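PDB 4G79: spindle assembly abnormal protein 6 from Caenorhabditis elegans, which serves as the central scaffold of the centriole, setting its ninefold symmetry through the assembly of linked homodimers, and is required for centrosome duplication. Local coordinates for residues L9-L14 with K37-E42; T105-I110 with C118-F123. All blocks are in the same frame, centred on the assembly; numbering follows the deposited sequence. Where two conformers were deposited one is given.

Contact 1 of 2, residues L9-L14 with K37-E42; sequences LFDQTL and KLKISE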
ATOM      1  N   LEU A   9      -8.705 -23.977  -6.694  1.00 35.35           N
ATOM      2  CA  LEU A   9      -9.534 -22.781  -6.576  1.00 33.47           C
ATOM      3  C   LEU A   9      -9.339 -21.858  -7.750  1.00 36.49           C
ATOM      4  O   LEU A   9     -10.252 -21.134  -8.115  1.00 36.94           O
ATOM      5  CB  LEU A   9      -9.241 -22.018  -5.275  1.00 32.63           C
ATOM      6  CG  LEU A   9      -9.430 -22.765  -3.929  1.00 36.21           C
ATOM      7  CD1 LEU A   9      -8.920 -21.902  -2.794  1.00 35.72           C
ATOM      8  CD2 LEU A   9     -10.896 -23.099  -3.663  1.00 37.25           C
ATOM      9  N   PHE A  10      -8.148 -21.896  -8.361  1.00 32.76           N
ATOM     10  CA  PHE A  10      -7.771 -21.033  -9.464  1.00 30.71           C
ATOM     11  C   PHE A  10      -6.638 -21.683 -10.219  1.00 35.23           C
ATOM     12  O   PHE A  10      -5.717 -22.217  -9.602  1.00 31.98           O
ATOM     13  CB  PHE A  10      -7.341 -19.653  -8.904  1.00 29.63           C
ATOM     14  CG  PHE A  10      -6.934 -18.603  -9.926  1.00 29.21           C
ATOM     15  CD1 PHE A  10      -5.622 -18.515 -10.371  1.00 31.80           C
ATOM     16  CD2 PHE A  10      -7.833 -17.628 -10.341  1.00 31.93           C
ATOM     17  CE1 PHE A  10      -5.234 -17.530 -11.292  1.00 32.11           C
ATOM     18  CE2 PHE A  10      -7.435 -16.604 -11.226  1.00 35.06           C
ATOM     19  CZ  PHE A  10      -6.136 -16.567 -11.699  1.00 32.38           C
ATOM     20  N   ASP A  11      -6.709 -21.637 -11.554  1.00 35.66           N
ATOM     21  CA  ASP A  11      -5.666 -22.160 -12.441  1.00 37.07           C
ATOM     22  C   ASP A  11      -5.711 -21.382 -13.733  1.00 42.14           C
ATOM     23  O   ASP A  11      -6.521 -21.683 -14.601  1.00 42.94           O
ATOM     24  CB  ASP A  11      -5.843 -23.665 -12.693  1.00 41.49           C
ATOM     25  CG  ASP A  11      -4.677 -24.339 -13.399  1.00 51.93           C
ATOM     26  OD1 ASP A  11      -3.861 -23.625 -14.019  1.00 50.90           O
ATOM     27  OD2 ASP A  11      -4.563 -25.573 -13.298  1.00 62.61           O
ATOM     28  N   GLN A  12      -4.879 -20.345 -13.848  1.00 39.03           N
ATOM     29  CA  GLN A  12      -4.864 -19.541 -15.065  1.00 39.39           C
ATOM     30  C   GLN A  12      -3.473 -19.160 -15.474  1.00 39.49           C
ATOM     31  O   GLN A  12      -2.610 -18.980 -14.625  1.00 36.88           O
ATOM     32  CB  GLN A  12      -5.657 -18.234 -14.859  1.00 40.42           C
ATOM     33  CG  GLN A  12      -7.115 -18.391 -14.407  1.00 48.04           C
ATOM     34  CD  GLN A  12      -8.059 -18.761 -15.510  1.00 68.14           C
ATOM     35  OE1 GLN A  12      -7.785 -18.558 -16.700  1.00 65.33           O
ATOM     36  NE2 GLN A  12      -9.214 -19.287 -15.125  1.00 58.26           N
ATOM     37  N   THR A  13      -3.281 -18.953 -16.783  1.00 38.28           N
ATOM     38  CA  THR A  13      -2.070 -18.392 -17.328  1.00 37.83           C
ATOM     39  C   THR A  13      -2.268 -16.882 -17.292  1.00 41.82           C
ATOM     40  O   THR A  13      -3.281 -16.371 -17.786  1.00 43.76           O
ATOM     41  CB  THR A  13      -1.785 -18.937 -18.732  1.00 44.53           C
ATOM     42  OG1 THR A  13      -1.560 -20.347 -18.634  1.00 46.20           O
ATOM     43  CG2 THR A  13      -0.582 -18.261 -19.358  1.00 44.51           C
ATOM     44  N   LEU A  14      -1.328 -16.172 -16.685  1.00 35.40           N
ATOM     45  CA  LEU A  14      -1.403 -14.732 -16.567  1.00 35.28           C
ATOM     46  C   LEU A  14      -0.140 -14.111 -17.101  1.00 37.41           C
ATOM     47  O   LEU A  14       0.875 -14.805 -17.180  1.00 36.66           O
ATOM     48  CB  LEU A  14      -1.563 -14.344 -15.077  1.00 34.36           C
ATOM     49  CG  LEU A  14      -2.799 -14.885 -14.315  1.00 39.20           C
ATOM     50  CD1 LEU A  14      -2.647 -14.680 -12.815  1.00 39.34           C
ATOM     51  CD2 LEU A  14      -4.092 -14.254 -14.838  1.00 42.43           C
ATOM     52  N   LYS A  37       1.932 -19.581 -15.160  1.00 33.34           N
ATOM     53  CA  LYS A  37       0.726 -20.288 -14.730  1.00 32.43           C
ATOM     54  C   LYS A  37       0.653 -20.155 -13.221  1.00 35.69           C
ATOM     55  O   LYS A  37       1.592 -20.526 -12.517  1.00 33.80           O
ATOM     56  CB  LYS A  37       0.688 -21.760 -15.178  1.00 36.01           C
ATOM     57  CG  LYS A  37      -0.564 -22.522 -14.683  1.00 42.41           C
ATOM     58  CD  LYS A  37      -0.764 -23.859 -15.410  1.00 63.52           C
ATOM     59  CE  LYS A  37      -1.446 -23.741 -16.764  1.00 80.10           C
ATOM     60  NZ  LYS A  37      -2.844 -23.225 -16.664  1.00 87.93           N
ATOM     61  N   LEU A  38      -0.460 -19.609 -12.734  1.00 30.69           N
ATOM     62  CA  LEU A  38      -0.692 -19.453 -11.303  1.00 29.22           C
ATOM     63  C   LEU A  38      -1.802 -20.384 -10.893  1.00 32.99           C
ATOM     64  O   LEU A  38      -2.874 -20.380 -11.498  1.00 34.82           O
ATOM     65  CB  LEU A  38      -1.063 -18.001 -10.946  1.00 28.37           C
ATOM     66  CG  LEU A  38      -1.566 -17.767  -9.471  1.00 31.54           C
ATOM     67  CD1 LEU A  38      -0.468 -18.111  -8.446  1.00 30.93           C
ATOM     68  CD2 LEU A  38      -2.052 -16.344  -9.276  1.00 28.96           C
ATOM     69  N   LYS A  39      -1.538 -21.176  -9.869  1.00 29.49           N
ATOM     70  CA  LYS A  39      -2.529 -22.083  -9.279  1.00 30.59           C
ATOM     71  C   LYS A  39      -2.707 -21.735  -7.833  1.00 33.69           C
ATOM     72  O   LYS A  39      -1.714 -21.570  -7.110  1.00 32.96           O
ATOM     73  CB  LYS A  39      -2.109 -23.559  -9.393  1.00 32.79           C
ATOM     74  CG  LYS A  39      -1.858 -24.041 -10.810  1.00 38.39           C
ATOM     75  CD  LYS A  39      -1.428 -25.532 -10.777  1.00 43.10           C
ATOM     76  CE  LYS A  39      -1.201 -26.119 -12.143  1.00 64.15           C
ATOM     77  NZ  LYS A  39      -0.670 -27.512 -12.058  1.00 75.52           N
ATOM     78  N   ILE A  40      -3.970 -21.677  -7.397  1.00 29.17           N
ATOM     79  CA  ILE A  40      -4.321 -21.452  -5.982  1.00 28.56           C
ATOM     80  C   ILE A  40      -5.211 -22.604  -5.600  1.00 33.70           C
ATOM     81  O   ILE A  40      -6.135 -22.947  -6.347  1.00 33.30           O
ATOM     82  CB  ILE A  40      -4.977 -20.079  -5.682  1.00 29.85           C
ATOM     83  CG1 ILE A  40      -4.116 -18.901  -6.235  1.00 29.86           C
ATOM     84  CG2 ILE A  40      -5.234 -19.910  -4.159  1.00 29.48           C
ATOM     85  CD1 ILE A  40      -4.964 -17.453  -6.298  1.00 27.20           C
ATOM     86  N   SER A  41      -4.890 -23.243  -4.479  1.00 31.80           N
ATOM     87  CA  SER A  41      -5.691 -24.365  -3.979  1.00 32.87           C
ATOM     88  C   SER A  41      -5.780 -24.333  -2.477  1.00 36.17           C
ATOM     89  O   SER A  41      -5.045 -23.588  -1.834  1.00 34.89           O
ATOM     90  CB  SER A  41      -5.050 -25.674  -4.451  1.00 39.52           C
ATOM     91  OG  SER A  41      -3.722 -25.804  -3.970  1.00 44.05           O
ATOM     92  N   GLU A  42      -6.740 -25.083  -1.901  1.00 35.90           N
ATOM     93  CA  GLU A  42      -6.834 -25.257  -0.469  1.00 36.15           C
ATOM     94  C   GLU A  42      -6.585 -26.724  -0.193  1.00 41.37           C
ATOM     95  O   GLU A  42      -6.918 -27.586  -1.025  1.00 41.37           O
ATOM     96  CB  GLU A  42      -8.162 -24.770   0.148  1.00 37.65           C
ATOM     97  CG  GLU A  42      -9.366 -25.621  -0.182  1.00 42.07           C
ATOM     98  CD  GLU A  42     -10.634 -25.102   0.447  1.00 46.18           C
ATOM     99  OE1 GLU A  42     -11.291 -24.259  -0.198  1.00 43.13           O
ATOM    100  OE2 GLU A  42     -10.994 -25.557   1.558  1.00 44.17           O
TER
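Phe10 lays the edge of its ring against the backbone of Leu38, and this apolar face is the tight half of the contact. With CG anti to the backbone N (chi1 -179°), the ring runs along the neighbouring strand: CD1 comes to 3.5 Å from Leu38 O, near the ring plane, and CE1 to 3.9 Å from Leu38 CD2. That same leucine methyl is met by CD1 of Leu14, while Phe10 CB packs on Ile40 CB. Within its own strand, CG of Gln12 covers one face of the Phe10 ring near the rim.

The backbones run antiparallel, and paired bonds join Phe10 to Ile40 and Gln12 to Leu38; the straightest is Leu38 N to Gln12 O, 2.9 Å at 171°. A classic beta bulge breaks the regular pattern at Leu9, where Leu9 N and Phe10 N both donate to Ile40 O, at 2.8 Å and 3.0 Å.

The other face, carrying Asp11, Thr13, Lys37 and Lys39, is polar and more open to solvent. Lys37 bends at chi3 and chi4 and brings NZ to 2.9 Å from Asp11 OD1, a salt bridge on the syn side but 35° out of the carboxylate plane. Lys39 lies extended beside Asp11, pointing the same way; its NZ stays 4.5 Å from Asp11 OD2, too far for a second bridge, though its charge may still favour the carboxylate.

Both segments belong to the hairpin of strands 7-21 and 29-44 in the SAS-6 N-terminal domain. Strand 51-58 pairs with the far edge of 37-42, its Ile57 meeting Leu38, and helix 92-102 packs over the Leu9-Phe10 end, with Ile97, Leu100 and Leu101 against Phe10.

Contact 2 of 2, residues T105-I110 with C118-F123; sequences TEINII and CSFELF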
ATOM      1  N   THR A 105      -5.225  -6.107 -13.007  0.50 40.97           N
ATOM      2  CA  THR A 105      -4.112  -6.202 -12.065  0.50 37.52           C
ATOM      3  C   THR A 105      -2.744  -6.335 -12.742  0.50 37.73           C
ATOM      4  O   THR A 105      -2.666  -6.604 -13.940  0.50 38.09           O
ATOM      5  CB  THR A 105      -4.320  -7.385 -11.105  0.50 42.15           C
ATOM      6  OG1 THR A 105      -3.365  -7.259 -10.085  0.50 44.21           O
ATOM      7  CG2 THR A 105      -4.123  -8.746 -11.750  0.50 39.01           C
ATOM      8  N   GLU A 106      -1.667  -6.198 -11.934  0.50 30.76           N
ATOM      9  CA  GLU A 106      -0.276  -6.313 -12.372  0.50 30.73           C
ATOM     10  C   GLU A 106       0.476  -7.224 -11.419  0.50 33.02           C
ATOM     11  O   GLU A 106       0.375  -7.057 -10.199  0.50 31.47           O
ATOM     12  CB  GLU A 106       0.423  -4.940 -12.448  0.50 32.32           C
ATOM     13  CG  GLU A 106      -0.327  -3.861 -13.218  0.50 40.70           C
ATOM     14  CD  GLU A 106      -1.214  -3.012 -12.326  0.50 49.98           C
ATOM     15  OE1 GLU A 106      -0.672  -2.348 -11.416  0.50 33.65           O
ATOM     16  OE2 GLU A 106      -2.452  -3.052 -12.498  0.50 48.20           O
ATOM     17  N   ILE A 107       1.225  -8.187 -11.973  1.00 29.19           N
ATOM     18  CA  ILE A 107       2.029  -9.101 -11.165  1.00 29.32           C
ATOM     19  C   ILE A 107       3.507  -8.874 -11.411  1.00 33.99           C
ATOM     20  O   ILE A 107       3.960  -8.846 -12.571  1.00 34.67           O
ATOM     21  CB  ILE A 107       1.637 -10.588 -11.443  1.00 31.08           C
ATOM     22  CG1 ILE A 107       0.199 -10.908 -10.943  1.00 30.17           C
ATOM     23  CG2 ILE A 107       2.641 -11.582 -10.784  1.00 31.78           C
ATOM     24  CD1 ILE A 107      -0.341 -12.190 -11.532  1.00 39.23           C
ATOM     25  N   ASN A 108       4.281  -8.792 -10.332  1.00 30.40           N
ATOM     26  CA  ASN A 108       5.748  -8.798 -10.446  1.00 31.57           C
ATOM     27  C   ASN A 108       6.265 -10.030  -9.784  1.00 36.46           C
ATOM     28  O   ASN A 108       5.813 -10.372  -8.681  1.00 34.85           O
ATOM     29  CB  ASN A 108       6.452  -7.604  -9.792  1.00 35.71           C
ATOM     30  CG  ASN A 108       6.318  -6.279 -10.464  1.00 56.79           C
ATOM     31  OD1 ASN A 108       5.883  -6.167 -11.607  1.00 45.58           O
ATOM     32  ND2 ASN A 108       6.683  -5.238  -9.732  1.00 55.12           N
ATOM     33  N   ILE A 109       7.229 -10.682 -10.425  1.00 32.28           N
ATOM     34  CA  ILE A 109       7.914 -11.844  -9.846  1.00 33.82           C
ATOM     35  C   ILE A 109       9.391 -11.469  -9.823  1.00 39.47           C
ATOM     36  O   ILE A 109       9.952 -11.101 -10.863  1.00 39.50           O
ATOM     37  CB  ILE A 109       7.618 -13.167 -10.609  1.00 37.10           C
ATOM     38  CG1 ILE A 109       6.115 -13.543 -10.523  1.00 36.99           C
ATOM     39  CG2 ILE A 109       8.496 -14.309 -10.085  1.00 37.80           C
ATOM     40  CD1 ILE A 109       5.640 -14.348 -11.745  1.00 43.87           C
ATOM     41  N   ILE A 110       9.978 -11.425  -8.630  1.00 37.54           N
ATOM     42  CA  ILE A 110      11.376 -11.056  -8.488  1.00 39.02           C
ATOM     43  C   ILE A 110      12.088 -12.352  -8.185  1.00 44.37           C
ATOM     44  O   ILE A 110      11.880 -12.933  -7.127  1.00 41.78           O
ATOM     45  CB  ILE A 110      11.591  -9.948  -7.426  1.00 42.97           C
ATOM     46  CG1 ILE A 110      10.778  -8.675  -7.769  1.00 42.52           C
ATOM     47  CG2 ILE A 110      13.069  -9.619  -7.238  1.00 45.51           C
ATOM     48  CD1 ILE A 110       9.817  -8.368  -6.792  1.00 54.14           C
ATOM     49  N   CYS A 118      11.346 -16.840  -5.279  1.00 42.98           N
ATOM     50  CA  CYS A 118      10.904 -15.645  -5.938  1.00 42.09           C
ATOM     51  C   CYS A 118       9.912 -14.960  -5.035  1.00 42.93           C
ATOM     52  O   CYS A 118       9.315 -15.598  -4.167  1.00 40.33           O
ATOM     53  CB  CYS A 118      10.300 -15.956  -7.303  1.00 42.60           C
ATOM     54  SG  CYS A 118       8.696 -16.782  -7.226  1.00 45.18           S
ATOM     55  N   SER A 119       9.736 -13.663  -5.239  1.00 40.01           N
ATOM     56  CA  SER A 119       8.725 -12.896  -4.543  1.00 38.31           C
ATOM     57  C   SER A 119       7.623 -12.673  -5.538  1.00 38.06           C
ATOM     58  O   SER A 119       7.898 -12.236  -6.646  1.00 36.89           O
ATOM     59  CB  SER A 119       9.304 -11.584  -4.025  1.00 44.40           C
ATOM     60  OG  SER A 119       8.291 -10.765  -3.467  1.00 53.00           O
ATOM     61  N   PHE A 120       6.407 -13.103  -5.213  1.00 31.27           N
ATOM     62  CA  PHE A 120       5.247 -12.914  -6.056  1.00 29.37           C
ATOM     63  C   PHE A 120       4.556 -11.663  -5.490  1.00 33.15           C
ATOM     64  O   PHE A 120       4.184 -11.659  -4.311  1.00 30.82           O
ATOM     65  CB  PHE A 120       4.341 -14.171  -6.009  1.00 30.81           C
ATOM     66  CG  PHE A 120       3.005 -14.037  -6.710  1.00 32.74           C
ATOM     67  CD1 PHE A 120       1.901 -13.522  -6.046  1.00 34.85           C
ATOM     68  CD2 PHE A 120       2.853 -14.431  -8.040  1.00 35.32           C
ATOM     69  CE1 PHE A 120       0.663 -13.406  -6.696  1.00 35.01           C
ATOM     70  CE2 PHE A 120       1.615 -14.343  -8.674  1.00 36.72           C
ATOM     71  CZ  PHE A 120       0.536 -13.816  -8.005  1.00 34.24           C
ATOM     72  N   GLU A 121       4.380 -10.642  -6.302  1.00 30.43           N
ATOM     73  CA  GLU A 121       3.764  -9.393  -5.855  1.00 29.79           C
ATOM     74  C   GLU A 121       2.558  -9.086  -6.690  1.00 31.90           C
ATOM     75  O   GLU A 121       2.661  -9.080  -7.913  1.00 31.14           O
ATOM     76  CB  GLU A 121       4.771  -8.243  -5.968  1.00 31.93           C
ATOM     77  CG  GLU A 121       6.102  -8.461  -5.258  1.00 39.91           C
ATOM     78  CD  GLU A 121       6.939  -7.203  -5.109  1.00 59.54           C
ATOM     79  OE1 GLU A 121       7.101  -6.463  -6.108  1.00 44.82           O
ATOM     80  OE2 GLU A 121       7.452  -6.964  -3.994  1.00 61.87           O
ATOM     81  N   LEU A 122       1.410  -8.877  -6.040  1.00 28.26           N
ATOM     82  CA  LEU A 122       0.160  -8.548  -6.720  1.00 27.08           C
ATOM     83  C   LEU A 122      -0.161  -7.073  -6.494  1.00 29.70           C
ATOM     84  O   LEU A 122      -0.113  -6.626  -5.355  1.00 28.53           O
ATOM     85  CB  LEU A 122      -0.986  -9.454  -6.201  1.00 26.81           C
ATOM     86  CG  LEU A 122      -2.345  -9.258  -6.894  1.00 31.10           C
ATOM     87  CD1 LEU A 122      -2.237  -9.514  -8.398  1.00 31.83           C
ATOM     88  CD2 LEU A 122      -3.362 -10.200  -6.292  1.00 33.43           C
ATOM     89  N   PHE A 123      -0.533  -6.339  -7.565  1.00 25.33           N
ATOM     90  CA  PHE A 123      -0.846  -4.909  -7.489  1.00 25.82           C
ATOM     91  C   PHE A 123      -2.136  -4.609  -8.113  1.00 31.46           C
ATOM     92  O   PHE A 123      -2.578  -5.362  -8.962  1.00 31.71           O
ATOM     93  CB  PHE A 123       0.218  -4.055  -8.227  1.00 27.82           C
ATOM     94  CG  PHE A 123       1.630  -4.166  -7.712  1.00 29.06           C
ATOM     95  CD1 PHE A 123       2.452  -5.224  -8.107  1.00 30.54           C
ATOM     96  CD2 PHE A 123       2.165  -3.184  -6.885  1.00 30.45           C
ATOM     97  CE1 PHE A 123       3.771  -5.306  -7.662  1.00 31.93           C
ATOM     98  CE2 PHE A 123       3.481  -3.276  -6.424  1.00 33.39           C
ATOM     99  CZ  PHE A 123       4.279  -4.328  -6.831  1.00 32.75           C
TER
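Thr105 enters the contact beside Leu122 and Phe123. Its OG1 lies implausibly close to Phe123 O, and the residue has two conformers, so the detail of that hydroxyl contact is doubtful. The regular ladder starts at Glu106: Phe123 N donates to Glu106 O at 2.9 Å, and the same oxygen sits in the plane of the Phe123 ring at its edge, 3.5 Å from CD1. In return Glu106 N reaches Phe123 O from above the carbonyl plane.

Ile107 turns to the buried face, where its CG2, anti to the backbone N, touches Phe120 CE2 at 3.6 Å, while its CG1 packs on Leu122 CD1 at 3.8 Å. Asn108, on the other face, pairs with Glu121 through two backbone bonds, the one from Glu121 N to Asn108 O being 2.8 Å. Its amide is turned 59° to the Phe123 ring and brings ND2 to 3.6 Å from CE1; OD1 bonds a glycerol probably left from crystallisation.

Ile109 returns to the interior and sets CG2 against Cys118 CB at 3.7 Å, with CG1 near Phe120. Last comes Ile110, which exchanges backbone bonds with Ser119 and lays CD1 against the carboxylate of Glu121, 3.4 Å from OE1. That carboxylate also has a long, weak ion pair with Lys132.

The chemistry is two-faced. Backbone bonds set the register, Ile107, Ile109, Cys118, Phe120 and Leu122 turn a largely apolar surface to the core of the domain, and the Asn108 and Glu121 face, mixing polar groups with carbon, can meet solvent molecules.

Contacts 1 and 2 are two antiparallel hairpins of one domain, with centres about 14 Å apart, and contact 1 closes along the chain before contact 2 opens. They meet through their apolar faces: Leu14 CD1 packs on Ile107 CD1 at 3.6 Å, and Leu38 CD2 on Phe120 CZ at 3.8 Å. Leu38 therefore touches both Phe10 and Phe120, tying the two hairpins into a shared hydrophobic core. The sheet joins them as well, since strand 7-21 runs on beyond Leu14 to pair with strand 106-111 through Ser17 and Leu19. Both lie within the N-terminal domain, and neither touches the second chain of the assembly.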